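PDB 7CHU: putative pectin lyase from Geobacillus virus E2, which serves as the tailspike of a thermophilic bacteriophage and probably binds, and perhaps cleaves, polysaccharide on the host cell surface. Local coordinates for residues Tyr241-Thr246 with Asp271-Arg276; Glu215-Thr220 with Asn251-Ile256. One frame throughout, in Å; residues are numbered along the deposited sequence.

Contact 1. Residues Tyr241-Thr246 with Asp271-Arg276; sequences YIYNGT and DSTGNR
An Asx turn at Asp271 closes the end of a parallel strand pair in which Tyr243 and Asp271 form a parallel beta bridge and two tyrosine side chains meet the aspartate. Asp271 N donates to Ile242 O at 2.8 Å, and Asn244 N returns a bond to Asp271 O at 3.1 Å. With CG anti to the backbone N (chi1 177°), the Asp271 side chain lies beside that of Tyr243, pointing the same way, and its CG is 3.6 Å from Tyr243 CD1. Asp271 OD2 accepts from Tyr241 OH near the plane of that ring; the modelled 2.4 Å between the two oxygens is very short and its exact value doubtful. Asp271 OD1 makes the turn, accepting Thr273 N almost head-on and Thr273 OG1 on its syn lone pair, the latter at 2.6 Å. A water links Thr273 OG1 to Tyr243 OH. The two strands belong to successive coils of the pectate-lyase-like parallel beta-helix, and beyond them each strand runs on into a loop, and the two loops pack together. There Asn244, its CG in the crowded position between backbone N and carbonyl carbon (chi1 55°), reaches into the loop 272-276. Its OD1 accepts Gly274 N at 2.9 Å, in the carbonyl plane on a lone pair, while ND2 makes weak bonds to Ser272 O and Asn275 O and a stronger one to Arg277 O. Gly274, without a side chain, packs its CA against Tyr243 OH and Gly245 O. Gly245 N sits over the centre of the Tyr243 ring, 3.5 Å above its plane. Farther out, Asn275 ND2 donates to Gly245 O at 2.6 Å, standing 40° out of the carbonyl plane, and also bonds to Asp248 O.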
# COMPACT_ATOMS: atom_id res chain seq x y z
N TYR A 241 11.38 7.74 -17.62
CA TYR A 241 10.96 7.41 -18.98
C TYR A 241 10.95 5.90 -19.11
O TYR A 241 12.00 5.26 -18.97
CB TYR A 241 11.89 8.06 -20.00
CG TYR A 241 11.36 8.10 -21.43
CD1 TYR A 241 11.46 6.99 -22.29
CD2 TYR A 241 10.78 9.25 -21.94
CE1 TYR A 241 10.96 7.04 -23.62
CE2 TYR A 241 10.30 9.31 -23.26
CZ TYR A 241 10.39 8.21 -24.08
OH TYR A 241 9.91 8.30 -25.36
N ILE A 242 9.78 5.32 -19.37
CA ILE A 242 9.62 3.87 -19.43
C ILE A 242 9.28 3.51 -20.88
O ILE A 242 8.21 3.86 -21.38
CB ILE A 242 8.53 3.37 -18.47
CG1 ILE A 242 8.91 3.75 -17.02
CG2 ILE A 242 8.35 1.87 -18.65
CD1 ILE A 242 7.73 3.76 -15.98
N TYR A 243 10.21 2.81 -21.55
CA TYR A 243 10.11 2.47 -22.97
C TYR A 243 9.94 0.96 -23.14
O TYR A 243 10.53 0.18 -22.41
CB TYR A 243 11.38 2.96 -23.69
CG TYR A 243 11.43 2.82 -25.19
CD1 TYR A 243 10.30 3.04 -25.98
CD2 TYR A 243 12.62 2.51 -25.83
CE1 TYR A 243 10.36 2.92 -27.38
CE2 TYR A 243 12.70 2.38 -27.21
CZ TYR A 243 11.57 2.59 -27.98
OH TYR A 243 11.64 2.49 -29.36
N ASN A 244 9.11 0.54 -24.10
CA ASN A 244 9.02 -0.90 -24.28
C ASN A 244 10.22 -1.46 -25.05
O ASN A 244 10.63 -2.60 -24.81
CB ASN A 244 7.68 -1.30 -24.96
CG ASN A 244 7.41 -0.57 -26.29
OD1 ASN A 244 8.00 0.45 -26.64
ND2 ASN A 244 6.43 -1.10 -27.01
N GLY A 245 10.86 -0.65 -25.88
CA GLY A 245 11.90 -1.13 -26.78
C GLY A 245 11.33 -1.84 -27.99
O GLY A 245 10.11 -1.85 -28.23
N THR A 246 12.22 -2.46 -28.78
CA THR A 246 11.80 -3.02 -30.05
C THR A 246 11.46 -4.50 -30.00
O THR A 246 11.01 -5.05 -31.02
CB THR A 246 12.89 -2.80 -31.11
OG1 THR A 246 14.09 -3.41 -30.65
CG2 THR A 246 13.13 -1.32 -31.33
N ASP A 271 6.22 5.12 -22.87
CA ASP A 271 6.38 5.16 -24.33
C ASP A 271 6.26 3.72 -24.81
O ASP A 271 7.10 2.88 -24.47
CB ASP A 271 7.73 5.78 -24.69
CG ASP A 271 8.01 5.81 -26.19
OD1 ASP A 271 7.26 5.20 -27.01
OD2 ASP A 271 9.03 6.44 -26.55
N SER A 272 5.19 3.41 -25.54
CA SER A 272 4.96 2.06 -26.05
C SER A 272 5.14 2.00 -27.56
O SER A 272 4.63 1.07 -28.21
CB SER A 272 3.57 1.55 -25.67
OG SER A 272 3.49 1.15 -24.30
N THR A 273 5.85 2.96 -28.13
CA THR A 273 5.97 3.02 -29.59
C THR A 273 7.05 2.11 -30.16
O THR A 273 7.18 2.04 -31.39
CB THR A 273 6.27 4.44 -30.06
OG1 THR A 273 7.56 4.85 -29.57
CG2 THR A 273 5.15 5.42 -29.62
N GLY A 274 7.81 1.39 -29.34
CA GLY A 274 8.95 0.66 -29.88
C GLY A 274 8.57 -0.56 -30.71
O GLY A 274 9.27 -0.91 -31.67
N ASN A 275 7.49 -1.23 -30.34
CA ASN A 275 7.02 -2.41 -31.07
C ASN A 275 5.59 -2.69 -30.63
O ASN A 275 5.00 -1.93 -29.86
CB ASN A 275 7.95 -3.61 -30.85
CG ASN A 275 7.73 -4.29 -29.50
OD1 ASN A 275 7.00 -5.28 -29.43
ND2 ASN A 275 8.38 -3.78 -28.45
N ARG A 276 5.03 -3.81 -31.09
CA ARG A 276 3.61 -4.08 -30.85
C ARG A 276 3.30 -4.29 -29.37
O ARG A 276 2.18 -4.01 -28.92
CB ARG A 276 3.21 -5.31 -31.64
CG ARG A 276 1.71 -5.53 -31.81
CD ARG A 276 1.49 -6.88 -32.51
NE ARG A 276 1.75 -8.02 -31.62
CZ ARG A 276 2.88 -8.73 -31.57
NH1 ARG A 276 3.92 -8.44 -32.38
NH2 ARG A 276 2.98 -9.75 -30.69
O HOH W 1 9.94 4.29 -30.97

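Contact 2. Residues Glu215-Thr220 with Asn251-Ile256; sequences EEVWDT and NRLLFI
Asn251 ND2 sits over one face of the Trp218 indole, 3.3 Å from Trp218 CD1, with the amide and ring planes 30° apart; Asn251 CG lies between its own backbone N and carbonyl carbon (chi1 70°). Away from this pair, Val217 CG1 presses on Leu253 CD2 at 3.5 Å, a tight fit between side chains that cross at about a right angle. Asp219 OD1 rests against Arg252 CB, also at 3.5 Å, but reaches the guanidinium through a water that donates to OD1 and accepts from Arg252 NE. Between these groups runs a parallel ladder: Asn251 N to Val217 O, Asp219 N to Asn251 O, Thr220 N to Arg252 O, and Leu254 N to Thr220 O at 2.9 Å. This is a corner of the beta-helix, where Asp219 and Arg252, on adjacent coils, both take left-handed backbone angles and turn the chain toward another face. Asn249 holds both side chains of the first pair, accepting Trp218 NE1 on its O and Asn251 ND2 on its OD1. Leu254 CD1 covers one face of the guanidinium. Asp219 OD1 also forms a salt bridge with Lys288 of the second subunit, and Arg252 NH2 donates to Gly286 O of that same subunit.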
# COMPACT_ATOMS: atom_id res chain seq x y z
N GLU A 215 14.09 0.68 -20.06
CA GLU A 215 13.76 0.08 -21.34
C GLU A 215 13.72 -1.43 -21.19
O GLU A 215 14.73 -2.04 -20.81
CB GLU A 215 14.77 0.46 -22.43
CG GLU A 215 14.48 -0.24 -23.75
CD GLU A 215 15.51 0.07 -24.85
OE1 GLU A 215 15.72 -0.79 -25.73
OE2 GLU A 215 16.11 1.17 -24.83
N GLU A 216 12.57 -2.02 -21.48
CA GLU A 216 12.37 -3.46 -21.41
C GLU A 216 12.81 -4.04 -20.06
O GLU A 216 13.64 -4.95 -19.98
CB GLU A 216 13.07 -4.17 -22.57
CG GLU A 216 12.44 -5.54 -22.86
CD GLU A 216 13.33 -6.42 -23.73
OE1 GLU A 216 13.90 -5.89 -24.73
OE2 GLU A 216 13.45 -7.64 -23.43
N VAL A 217 12.24 -3.51 -18.98
CA VAL A 217 12.57 -3.95 -17.63
C VAL A 217 11.36 -4.67 -17.05
O VAL A 217 10.23 -4.19 -17.15
CB VAL A 217 13.00 -2.77 -16.74
CG1 VAL A 217 13.11 -3.23 -15.28
CG2 VAL A 217 14.34 -2.23 -17.23
N TRP A 218 11.62 -5.83 -16.45
CA TRP A 218 10.58 -6.72 -15.93
C TRP A 218 10.71 -6.91 -14.42
O TRP A 218 11.82 -7.02 -13.88
CB TRP A 218 10.67 -8.10 -16.56
CG TRP A 218 10.64 -8.14 -18.04
CD1 TRP A 218 10.30 -7.12 -18.89
CD2 TRP A 218 10.91 -9.28 -18.86
NE1 TRP A 218 10.36 -7.56 -20.19
CE2 TRP A 218 10.75 -8.87 -20.20
CE3 TRP A 218 11.30 -10.59 -18.59
CZ2 TRP A 218 10.95 -9.74 -21.28
CZ3 TRP A 218 11.53 -11.46 -19.67
CH2 TRP A 218 11.35 -11.03 -20.99
N ASP A 219 9.56 -6.98 -13.75
CA ASP A 219 9.47 -7.53 -12.38
C ASP A 219 10.42 -6.84 -11.41
O ASP A 219 11.19 -7.48 -10.69
CB ASP A 219 9.72 -9.04 -12.39
CG ASP A 219 8.72 -9.82 -13.26
OD1 ASP A 219 7.51 -9.81 -12.95
OD2 ASP A 219 9.13 -10.50 -14.22
N THR A 220 10.37 -5.52 -11.39
CA THR A 220 11.31 -4.73 -10.60
C THR A 220 10.57 -3.84 -9.60
O THR A 220 9.65 -3.11 -9.98
CB THR A 220 12.19 -3.94 -11.58
OG1 THR A 220 12.99 -4.90 -12.27
CG2 THR A 220 13.09 -2.95 -10.87
N ASN A 251 7.26 -4.24 -17.90
CA ASN A 251 6.08 -4.71 -17.19
C ASN A 251 6.46 -5.04 -15.75
O ASN A 251 7.62 -5.33 -15.43
CB ASN A 251 5.44 -5.91 -17.90
CG ASN A 251 6.28 -7.15 -17.80
OD1 ASN A 251 6.29 -7.80 -16.77
ND2 ASN A 251 7.03 -7.47 -18.87
N ARG A 252 5.46 -4.98 -14.87
CA ARG A 252 5.64 -5.27 -13.44
C ARG A 252 6.73 -4.41 -12.81
O ARG A 252 7.51 -4.87 -11.98
CB ARG A 252 5.91 -6.76 -13.23
CG ARG A 252 4.66 -7.62 -13.39
CD ARG A 252 3.65 -7.33 -12.25
NE ARG A 252 4.20 -7.71 -10.96
CZ ARG A 252 3.60 -7.49 -9.79
NH1 ARG A 252 2.41 -6.92 -9.75
NH2 ARG A 252 4.18 -7.89 -8.65
N LEU A 253 6.80 -3.15 -13.23
CA LEU A 253 7.55 -2.13 -12.50
C LEU A 253 6.66 -1.61 -11.37
O LEU A 253 5.60 -1.04 -11.65
CB LEU A 253 7.93 -0.97 -13.41
CG LEU A 253 8.75 -1.24 -14.69
CD1 LEU A 253 8.84 0.04 -15.52
CD2 LEU A 253 10.12 -1.69 -14.32
N LEU A 254 7.09 -1.77 -10.12
CA LEU A 254 6.30 -1.36 -8.96
C LEU A 254 7.00 -0.21 -8.26
O LEU A 254 8.04 -0.40 -7.62
CB LEU A 254 6.08 -2.53 -7.99
CG LEU A 254 4.79 -3.33 -8.24
CD1 LEU A 254 4.78 -4.09 -9.59
CD2 LEU A 254 4.47 -4.30 -7.09
N PHE A 255 6.43 0.99 -8.38
CA PHE A 255 6.90 2.17 -7.67
C PHE A 255 6.06 2.32 -6.41
O PHE A 255 4.84 2.47 -6.49
CB PHE A 255 6.79 3.42 -8.55
CG PHE A 255 7.60 3.37 -9.82
CD1 PHE A 255 7.15 2.67 -10.93
CD2 PHE A 255 8.80 4.06 -9.92
CE1 PHE A 255 7.88 2.65 -12.11
CE2 PHE A 255 9.55 4.04 -11.09
CZ PHE A 255 9.10 3.32 -12.19
N ILE A 256 6.69 2.22 -5.24
CA ILE A 256 5.96 2.19 -3.98
C ILE A 256 6.44 3.35 -3.14
O ILE A 256 7.65 3.49 -2.89
CB ILE A 256 6.14 0.86 -3.24
CG1 ILE A 256 5.59 -0.30 -4.09
CG2 ILE A 256 5.44 0.94 -1.87
CD1 ILE A 256 5.88 -1.69 -3.47
O HOH W 2 6.61 -8.91 -10.46
O HOH W 3 7.49 -10.21 -16.51

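How the contacts relate
Contact 2 is the more buried, with no exposed residue among those that touch; contact 1 leads from strand ends into partly exposed loops, where Thr246 and Thr273 are exposed. They touch directly: Tyr243 O is 3.1 Å from Glu216 N, a probable hydrogen bond, and Ile242 CG2 packs on Leu253 CD1 at 3.7 Å. Both join adjacent coils by parallel backbone bonds, and their segments alternate along the chain. Contact 1 relies on a tyrosine-carboxylate bond and on carboxylate and amide groups that hold loop backbone within one subunit. Contact 2 combines an apolar pair, of which Leu253 packs on Ile242, with charged side chains that face another chain of the trimer, so only this one joins subunits.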